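Local coordinates for protein carboxylase (Deinococcus radiodurans, PDB 5H80) that probably uses ATP and bicarbonate to carboxylate biotin, as the biotin carboxylase domain of a single-chain bacterial carboxylase, at residues A[290-303]-A[312-324]. Residues are numbered along the deposited sequence; the frame is centred on the assembly and turned at random.
Sequences LAQEVKYRCLGTFE and FYFIEANPRLQVE
In the beta hairpin of the ATP-grasp fold, Thr301 and Glu303 pair antiparallel with Asn318 and Glu316. Thr301 N donates to Asn318 O, and Asn318 N to Thr301 O (2.8 Å), while Glu303 N donates to Glu316 O and Glu303 O takes Ile315 N almost straight (178° at the hydrogen). Ile315 and Glu316 together face Glu303, a classic beta bulge in strand 312-318, an edge strand of the four-stranded antiparallel sheet.

On one face of the hairpin, Phe302 CE1 packs on Ala317 CB (3.6 Å), and its ring edge meets Phe314 CE1. Phe314, with CG anti to the backbone N (chi1 171°), turns its ring toward Leu290 of helix 277-293, whose CD1 makes a CH-pi contact over one face, 4.2 Å from the centroid. The other face of the sheet is polar. Glu303 reaches out extended past CG; its OE2 accepts a weak bond from Gln322 NE2 (3.2 Å) and forms a salt bridge with Lys265. Glu303, Glu316 and Asn318 fall at positions that bind the magnesium or manganese of MgATP in other biotin carboxylases, and are probably this enzyme's metal site. Cut back to an alanine, Glu303 would probably leave Lys265 without this carboxylate and Gln322 NE2 without its acceptor. The Gln322 side chain crosses Thr301 at about a right angle, OE1 lying 3.3 Å from Thr301 CG2, and a water bridges Thr301 OG1 and Arg320 O. Beyond the strand, Pro319 centres an inverse gamma turn; Tyr296 OH, bonded to Leu299 O from above the carbonyl plane, sits 3.1 Å from Pro319 CA, and a side chain on Gly300 would collide with this hydroxyl.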
ATOM      1  N   LEU A 290      27.596  16.764   2.587  1.00 26.75           N
ATOM      2  CA  LEU A 290      26.854  18.003   2.568  1.00 30.34           C
ATOM      3  C   LEU A 290      26.004  18.148   3.821  1.00 29.33           C
ATOM      4  O   LEU A 290      25.978  19.171   4.494  1.00 32.79           O
ATOM      5  CB  LEU A 290      25.988  18.048   1.332  1.00 34.83           C
ATOM      6  CG  LEU A 290      26.818  18.171   0.090  1.00 30.51           C
ATOM      7  CD1 LEU A 290      25.967  17.906  -1.125  1.00 29.98           C
ATOM      8  CD2 LEU A 290      27.497  19.529   0.002  1.00 31.78           C
ATOM      9  N   ALA A 291      25.270  17.082   4.159  1.00 28.07           N
ATOM     10  CA  ALA A 291      24.312  17.168   5.268  1.00 27.14           C
ATOM     11  C   ALA A 291      25.034  17.279   6.632  1.00 27.47           C
ATOM     12  O   ALA A 291      24.676  18.040   7.546  1.00 26.72           O
ATOM     13  CB  ALA A 291      23.544  15.838   5.295  1.00 25.80           C
ATOM     14  N   GLN A 292      26.050  16.454   6.773  1.00 23.88           N
ATOM     15  CA  GLN A 292      26.888  16.365   7.997  1.00 25.69           C
ATOM     16  C   GLN A 292      27.569  17.748   8.234  1.00 26.21           C
ATOM     17  O   GLN A 292      27.515  18.228   9.354  1.00 27.56           O
ATOM     18  CB  GLN A 292      27.913  15.258   7.995  1.00 27.84           C
ATOM     19  CG  GLN A 292      28.867  15.253   9.180  1.00 36.40           C
ATOM     20  CD  GLN A 292      28.247  14.628  10.417  1.00 45.58           C
ATOM     21  OE1 GLN A 292      27.131  14.107  10.389  1.00 50.71           O
ATOM     22  NE2 GLN A 292      28.989  14.645  11.515  1.00 44.58           N
ATOM     23  N   GLU A 293      28.026  18.377   7.175  1.00 31.08           N
ATOM     24  CA  GLU A 293      28.740  19.678   7.303  1.00 31.95           C
ATOM     25  C   GLU A 293      27.856  20.753   7.914  1.00 35.66           C
ATOM     26  O   GLU A 293      28.355  21.579   8.741  1.00 29.28           O
ATOM     27  CB  GLU A 293      29.342  20.192   5.996  1.00 37.49           C
ATOM     28  CG  GLU A 293      30.496  21.187   6.217  1.00 41.71           C
ATOM     29  CD  GLU A 293      31.690  20.594   6.977  1.00 46.55           C
ATOM     30  OE1 GLU A 293      31.938  19.339   6.924  1.00 43.81           O
ATOM     31  OE2 GLU A 293      32.385  21.379   7.676  1.00 57.47           O
ATOM     32  N   VAL A 294      26.557  20.776   7.559  1.00 28.22           N
ATOM     33  CA  VAL A 294      25.559  21.678   8.253  1.00 29.66           C
ATOM     34  C   VAL A 294      24.815  21.135   9.487  1.00 32.17           C
ATOM     35  O   VAL A 294      23.984  21.861  10.056  1.00 33.88           O
ATOM     36  CB  VAL A 294      24.561  22.253   7.291  1.00 32.00           C
ATOM     37  CG1 VAL A 294      25.282  22.853   6.080  1.00 37.44           C
ATOM     38  CG2 VAL A 294      23.519  21.169   6.779  1.00 28.63           C
ATOM     39  N   LYS A 295      25.179  19.940   9.981  1.00 26.99           N
ATOM     40  CA  LYS A 295      24.472  19.369  11.140  1.00 27.85           C
ATOM     41  C   LYS A 295      22.981  19.282  10.873  1.00 25.76           C
ATOM     42  O   LYS A 295      22.125  19.733  11.647  1.00 30.12           O
ATOM     43  CB  LYS A 295      24.769  20.229  12.401  1.00 30.95           C
ATOM     44  CG  LYS A 295      26.284  20.378  12.605  1.00 38.98           C
ATOM     45  CD  LYS A 295      27.010  19.060  12.789  1.00 45.28           C
ATOM     46  CE  LYS A 295      26.467  18.298  13.980  1.00 56.40           C
ATOM     47  NZ  LYS A 295      27.397  17.194  14.321  1.00 62.09           N
ATOM     48  N   TYR A 296      22.656  18.664   9.732  1.00 27.11           N
ATOM     49  CA  TYR A 296      21.285  18.753   9.247  1.00 25.48           C
ATOM     50  C   TYR A 296      20.301  18.134  10.210  1.00 25.26           C
ATOM     51  O   TYR A 296      20.621  17.183  10.821  1.00 27.63           O
ATOM     52  CB  TYR A 296      21.163  18.119   7.827  1.00 28.36           C
ATOM     53  CG  TYR A 296      20.001  18.502   7.027  1.00 26.93           C
ATOM     54  CD1 TYR A 296      20.030  19.640   6.169  1.00 27.65           C
ATOM     55  CD2 TYR A 296      18.816  17.848   7.141  1.00 28.87           C
ATOM     56  CE1 TYR A 296      18.923  20.012   5.368  1.00 29.56           C
ATOM     57  CE2 TYR A 296      17.681  18.211   6.411  1.00 23.76           C
ATOM     58  CZ  TYR A 296      17.668  19.325   5.546  1.00 24.23           C
ATOM     59  OH  TYR A 296      16.626  19.704   4.832  1.00 24.18           O
ATOM     60  N   ARG A 297      19.134  18.808  10.334  1.00 27.72           N
ATOM     61  CA  ARG A 297      17.991  18.320  11.080  1.00 24.92           C
ATOM     62  C   ARG A 297      16.754  18.342  10.185  1.00 24.54           C
ATOM     63  O   ARG A 297      16.522  19.252   9.396  1.00 27.65           O
ATOM     64  CB  ARG A 297      17.771  19.084  12.421  1.00 25.09           C
ATOM     65  CG  ARG A 297      16.737  18.376  13.408  1.00 30.24           C
ATOM     66  CD  ARG A 297      16.533  19.159  14.693  1.00 30.24           C
ATOM     67  NE  ARG A 297      17.745  19.340  15.471  1.00 38.00           N
ATOM     68  CZ  ARG A 297      18.076  18.742  16.615  1.00 43.89           C
ATOM     69  NH1 ARG A 297      19.268  19.053  17.190  1.00 39.43           N
ATOM     70  NH2 ARG A 297      17.280  17.816  17.210  1.00 55.13           N
ATOM     71  N   CYS A 298      16.032  17.196  10.257  1.00 26.30           N
ATOM     72  CA  CYS A 298      14.761  16.864   9.545  1.00 21.89           C
ATOM     73  C   CYS A 298      15.139  16.240   8.206  1.00 22.32           C
ATOM     74  O   CYS A 298      16.134  15.484   8.217  1.00 24.30           O
ATOM     75  CB  CYS A 298      13.734  17.995   9.461  1.00 21.99           C
ATOM     76  SG  CYS A 298      13.338  18.699  11.032  1.00 28.95           S
ATOM     77  N   LEU A 299      14.358  16.450   7.152  1.00 20.07           N
ATOM     78  CA  LEU A 299      14.576  15.877   5.859  1.00 20.12           C
ATOM     79  C   LEU A 299      15.166  16.826   4.840  1.00 23.26           C
ATOM     80  O   LEU A 299      14.710  17.965   4.745  1.00 22.84           O
ATOM     81  CB  LEU A 299      13.316  15.227   5.274  1.00 24.12           C
ATOM     82  CG  LEU A 299      12.510  14.155   6.002  1.00 23.67           C
ATOM     83  CD1 LEU A 299      11.277  13.697   5.214  1.00 24.08           C
ATOM     84  CD2 LEU A 299      13.389  12.981   6.415  1.00 29.97           C
ATOM     85  N   GLY A 300      15.905  16.290   3.854  1.00 27.01           N
ATOM     86  CA  GLY A 300      16.381  17.084   2.758  1.00 22.11           C
ATOM     87  C   GLY A 300      16.790  16.167   1.628  1.00 20.52           C
ATOM     88  O   GLY A 300      17.024  14.956   1.967  1.00 20.43           O
ATOM     89  N   THR A 301      16.831  16.653   0.401  1.00 22.98           N
ATOM     90  CA  THR A 301      17.198  15.847  -0.733  1.00 20.12           C
ATOM     91  C   THR A 301      18.409  16.579  -1.404  1.00 25.49           C
ATOM     92  O   THR A 301      18.332  17.777  -1.536  1.00 25.00           O
ATOM     93  CB  THR A 301      16.086  15.706  -1.678  1.00 22.75           C
ATOM     94  OG1 THR A 301      14.984  15.043  -1.026  1.00 23.83           O
ATOM     95  CG2 THR A 301      16.447  15.019  -3.004  1.00 22.05           C
ATOM     96  N   PHE A 302      19.397  15.822  -1.871  1.00 23.94           N
ATOM     97  CA  PHE A 302      20.504  16.295  -2.635  1.00 22.22           C
ATOM     98  C   PHE A 302      20.375  15.694  -4.048  1.00 24.14           C
ATOM     99  O   PHE A 302      20.393  14.436  -4.213  1.00 20.75           O
ATOM    100  CB  PHE A 302      21.764  15.900  -1.944  1.00 23.28           C
ATOM    101  CG  PHE A 302      21.915  16.532  -0.646  1.00 26.04           C
ATOM    102  CD1 PHE A 302      22.502  17.816  -0.576  1.00 29.34           C
ATOM    103  CD2 PHE A 302      21.310  15.999   0.510  1.00 28.02           C
ATOM    104  CE1 PHE A 302      22.604  18.483   0.643  1.00 25.42           C
ATOM    105  CE2 PHE A 302      21.358  16.703   1.725  1.00 30.95           C
ATOM    106  CZ  PHE A 302      22.039  17.920   1.781  1.00 29.77           C
ATOM    107  N   GLU A 303      20.247  16.579  -5.015  1.00 19.68           N
ATOM    108  CA  GLU A 303      19.977  16.302  -6.459  1.00 23.50           C
ATOM    109  C   GLU A 303      21.332  16.292  -7.262  1.00 22.59           C
ATOM    110  O   GLU A 303      22.184  17.158  -7.057  1.00 24.58           O
ATOM    111  CB  GLU A 303      18.975  17.177  -7.129  1.00 28.38           C
ATOM    112  CG  GLU A 303      17.667  17.189  -6.401  1.00 27.62           C
ATOM    113  CD  GLU A 303      16.632  18.082  -7.104  1.00 38.99           C
ATOM    114  OE1 GLU A 303      17.021  18.797  -8.062  1.00 42.28           O
ATOM    115  OE2 GLU A 303      15.468  18.037  -6.710  1.00 47.18           O
ATOM    116  N   PHE A 312      29.326  12.384 -11.683  1.00 22.19           N
ATOM    117  CA  PHE A 312      28.109  13.123 -11.113  1.00 22.38           C
ATOM    118  C   PHE A 312      28.416  14.611 -10.809  1.00 26.23           C
ATOM    119  O   PHE A 312      29.613  14.972 -10.555  1.00 31.18           O
ATOM    120  CB  PHE A 312      27.432  12.348  -9.943  1.00 24.65           C
ATOM    121  CG  PHE A 312      28.287  12.112  -8.777  1.00 24.19           C
ATOM    122  CD1 PHE A 312      28.461  13.065  -7.760  1.00 26.52           C
ATOM    123  CD2 PHE A 312      29.130  10.983  -8.699  1.00 26.61           C
ATOM    124  CE1 PHE A 312      29.287  12.840  -6.664  1.00 30.41           C
ATOM    125  CE2 PHE A 312      29.949  10.771  -7.620  1.00 34.94           C
ATOM    126  CZ  PHE A 312      30.060  11.706  -6.571  1.00 34.52           C
ATOM    127  N   TYR A 313      27.370  15.407 -10.794  1.00 27.12           N
ATOM    128  CA  TYR A 313      27.441  16.880 -10.534  1.00 25.08           C
ATOM    129  C   TYR A 313      26.292  17.191  -9.573  1.00 25.63           C
ATOM    130  O   TYR A 313      25.134  16.884  -9.962  1.00 23.47           O
ATOM    131  CB  TYR A 313      27.234  17.622 -11.803  1.00 27.88           C
ATOM    132  CG  TYR A 313      28.286  17.295 -12.807  1.00 29.85           C
ATOM    133  CD1 TYR A 313      29.512  17.888 -12.715  1.00 29.57           C
ATOM    134  CD2 TYR A 313      28.076  16.342 -13.791  1.00 30.42           C
ATOM    135  CE1 TYR A 313      30.535  17.615 -13.646  1.00 35.10           C
ATOM    136  CE2 TYR A 313      29.115  15.991 -14.694  1.00 37.84           C
ATOM    137  CZ  TYR A 313      30.342  16.639 -14.575  1.00 35.06           C
ATOM    138  OH  TYR A 313      31.406  16.381 -15.401  1.00 44.92           O
ATOM    139  N   PHE A 314      26.650  17.757  -8.433  1.00 23.21           N
ATOM    140  CA  PHE A 314      25.655  18.350  -7.484  1.00 24.42           C
ATOM    141  C   PHE A 314      24.941  19.522  -8.125  1.00 28.79           C
ATOM    142  O   PHE A 314      25.595  20.487  -8.585  1.00 26.58           O
ATOM    143  CB  PHE A 314      26.363  18.689  -6.182  1.00 23.16           C
ATOM    144  CG  PHE A 314      25.499  19.485  -5.240  1.00 30.61           C
ATOM    145  CD1 PHE A 314      24.364  18.919  -4.708  1.00 31.63           C
ATOM    146  CD2 PHE A 314      25.818  20.797  -4.905  1.00 30.83           C
ATOM    147  CE1 PHE A 314      23.532  19.628  -3.856  1.00 34.26           C
ATOM    148  CE2 PHE A 314      25.018  21.484  -3.987  1.00 31.80           C
ATOM    149  CZ  PHE A 314      23.860  20.909  -3.496  1.00 31.95           C
ATOM    150  N   ILE A 315      23.616  19.502  -8.185  1.00 21.83           N
ATOM    151  CA  ILE A 315      22.798  20.536  -8.789  1.00 25.33           C
ATOM    152  C   ILE A 315      21.926  21.272  -7.800  1.00 32.88           C
ATOM    153  O   ILE A 315      21.669  22.418  -8.078  1.00 32.15           O
ATOM    154  CB  ILE A 315      21.966  20.159 -10.035  1.00 32.69           C
ATOM    155  CG1 ILE A 315      20.862  19.097  -9.831  1.00 33.64           C
ATOM    156  CG2 ILE A 315      22.893  19.743 -11.181  1.00 33.63           C
ATOM    157  CD1 ILE A 315      19.846  18.959 -10.988  1.00 36.08           C
ATOM    158  N   GLU A 316      21.425  20.612  -6.737  1.00 27.62           N
ATOM    159  CA  GLU A 316      20.440  21.312  -5.851  1.00 31.36           C
ATOM    160  C   GLU A 316      20.341  20.567  -4.572  1.00 31.50           C
ATOM    161  O   GLU A 316      20.255  19.301  -4.601  1.00 29.99           O
ATOM    162  CB  GLU A 316      19.010  21.361  -6.494  1.00 28.92           C
ATOM    163  CG  GLU A 316      18.009  22.335  -5.895  1.00 47.43           C
ATOM    164  CD  GLU A 316      17.769  23.604  -6.701  1.00 45.61           C
ATOM    165  OE1 GLU A 316      18.421  23.773  -7.781  1.00 61.75           O
ATOM    166  OE2 GLU A 316      16.863  24.387  -6.258  1.00 56.09           O
ATOM    167  N   ALA A 317      20.220  21.332  -3.485  1.00 28.29           N
ATOM    168  CA  ALA A 317      19.912  20.805  -2.175  1.00 27.14           C
ATOM    169  C   ALA A 317      18.509  21.331  -1.821  1.00 31.80           C
ATOM    170  O   ALA A 317      18.233  22.554  -1.828  1.00 29.20           O
ATOM    171  CB  ALA A 317      20.949  21.154  -1.165  1.00 32.55           C
ATOM    172  N   ASN A 318      17.526  20.434  -1.716  1.00 21.83           N
ATOM    173  CA  ASN A 318      16.170  20.857  -1.373  1.00 26.09           C
ATOM    174  C   ASN A 318      15.951  20.561   0.090  1.00 27.03           C
ATOM    175  O   ASN A 318      15.756  19.365   0.491  1.00 24.28           O
ATOM    176  CB  ASN A 318      15.105  20.136  -2.219  1.00 30.46           C
ATOM    177  CG  ASN A 318      15.391  20.179  -3.705  1.00 37.81           C
ATOM    178  OD1 ASN A 318      15.472  19.143  -4.396  1.00 46.94           O
ATOM    179  ND2 ASN A 318      15.500  21.316  -4.203  1.00 31.55           N
ATOM    180  N   PRO A 319      15.932  21.605   0.910  1.00 28.81           N
ATOM    181  CA  PRO A 319      15.969  21.411   2.352  1.00 25.49           C
ATOM    182  C   PRO A 319      14.560  21.179   2.958  1.00 22.37           C
ATOM    183  O   PRO A 319      14.142  21.944   3.888  1.00 23.44           O
ATOM    184  CB  PRO A 319      16.582  22.747   2.842  1.00 26.80           C
ATOM    185  CG  PRO A 319      16.012  23.735   1.900  1.00 25.62           C
ATOM    186  CD  PRO A 319      15.912  23.042   0.538  1.00 26.13           C
ATOM    187  N   ARG A 320      13.849  20.191   2.449  1.00 24.82           N
ATOM    188  CA  ARG A 320      12.428  19.998   2.742  1.00 28.41           C
ATOM    189  C   ARG A 320      12.026  18.615   2.321  1.00 24.58           C
ATOM    190  O   ARG A 320      12.802  18.007   1.617  1.00 24.01           O
ATOM    191  CB  ARG A 320      11.596  21.035   1.980  1.00 26.92           C
ATOM    192  CG  ARG A 320      12.074  21.273   0.546  1.00 26.67           C
ATOM    193  CD  ARG A 320      11.067  21.983  -0.272  1.00 29.93           C
ATOM    194  NE  ARG A 320      11.505  22.135  -1.684  1.00 29.84           N
ATOM    195  CZ  ARG A 320      11.267  21.221  -2.642  1.00 31.99           C
ATOM    196  NH1 ARG A 320      10.556  20.058  -2.383  1.00 28.99           N
ATOM    197  NH2 ARG A 320      11.675  21.438  -3.887  1.00 36.15           N
ATOM    198  N   LEU A 321      10.780  18.249   2.665  1.00 26.78           N
ATOM    199  CA  LEU A 321      10.044  17.164   2.043  1.00 25.00           C
ATOM    200  C   LEU A 321       9.939  17.400   0.552  1.00 29.52           C
ATOM    201  O   LEU A 321       9.893  18.546   0.075  1.00 25.77           O
ATOM    202  CB  LEU A 321       8.655  16.997   2.622  1.00 24.58           C
ATOM    203  CG  LEU A 321       7.768  15.776   2.265  1.00 21.08           C
ATOM    204  CD1 LEU A 321       8.371  14.497   2.836  1.00 25.69           C
ATOM    205  CD2 LEU A 321       6.394  16.012   2.805  1.00 22.00           C
ATOM    206  N   GLN A 322       9.972  16.329  -0.228  1.00 23.49           N
ATOM    207  CA  GLN A 322       9.587  16.447  -1.652  1.00 27.62           C
ATOM    208  C   GLN A 322       8.389  15.631  -2.111  1.00 23.20           C
ATOM    209  O   GLN A 322       8.044  14.586  -1.447  1.00 21.50           O
ATOM    210  CB  GLN A 322      10.729  15.952  -2.518  1.00 31.41           C
ATOM    211  CG  GLN A 322      11.910  16.906  -2.728  1.00 34.54           C
ATOM    212  CD  GLN A 322      13.040  16.261  -3.436  1.00 32.83           C
ATOM    213  OE1 GLN A 322      13.219  15.026  -3.414  1.00 31.23           O
ATOM    214  NE2 GLN A 322      13.785  17.072  -4.183  1.00 42.67           N
ATOM    215  N   VAL A 323       7.862  16.012  -3.273  1.00 21.77           N
ATOM    216  CA  VAL A 323       6.681  15.410  -3.824  1.00 21.16           C
ATOM    217  C   VAL A 323       6.904  13.873  -3.964  1.00 19.18           C
ATOM    218  O   VAL A 323       5.921  13.078  -3.649  1.00 23.01           O
ATOM    219  CB  VAL A 323       6.361  15.956  -5.254  1.00 23.02           C
ATOM    220  CG1 VAL A 323       5.246  15.183  -5.908  1.00 25.03           C
ATOM    221  CG2 VAL A 323       5.835  17.390  -5.141  1.00 27.17           C
ATOM    222  N   GLU A 324       8.079  13.473  -4.473  1.00 22.28           N
ATOM    223  CA  GLU A 324       8.405  12.098  -4.698  1.00 24.95           C
ATOM    224  C   GLU A 324       8.844  11.292  -3.445  1.00 20.18           C
ATOM    225  O   GLU A 324       9.431  10.221  -3.649  1.00 21.15           O
ATOM    226  CB  GLU A 324       9.374  11.959  -5.855  1.00 24.88           C
ATOM    227  CG  GLU A 324      10.677  12.573  -5.710  1.00 21.19           C
ATOM    228  CD  GLU A 324      10.779  14.069  -6.038  1.00 28.51           C
ATOM    229  OE1 GLU A 324       9.765  14.795  -5.994  1.00 26.67           O
ATOM    230  OE2 GLU A 324      11.930  14.503  -6.350  1.00 31.67           O
TER
HETATM  231  O   HOH W   1      13.770  15.451   1.353  1.00 24.23           O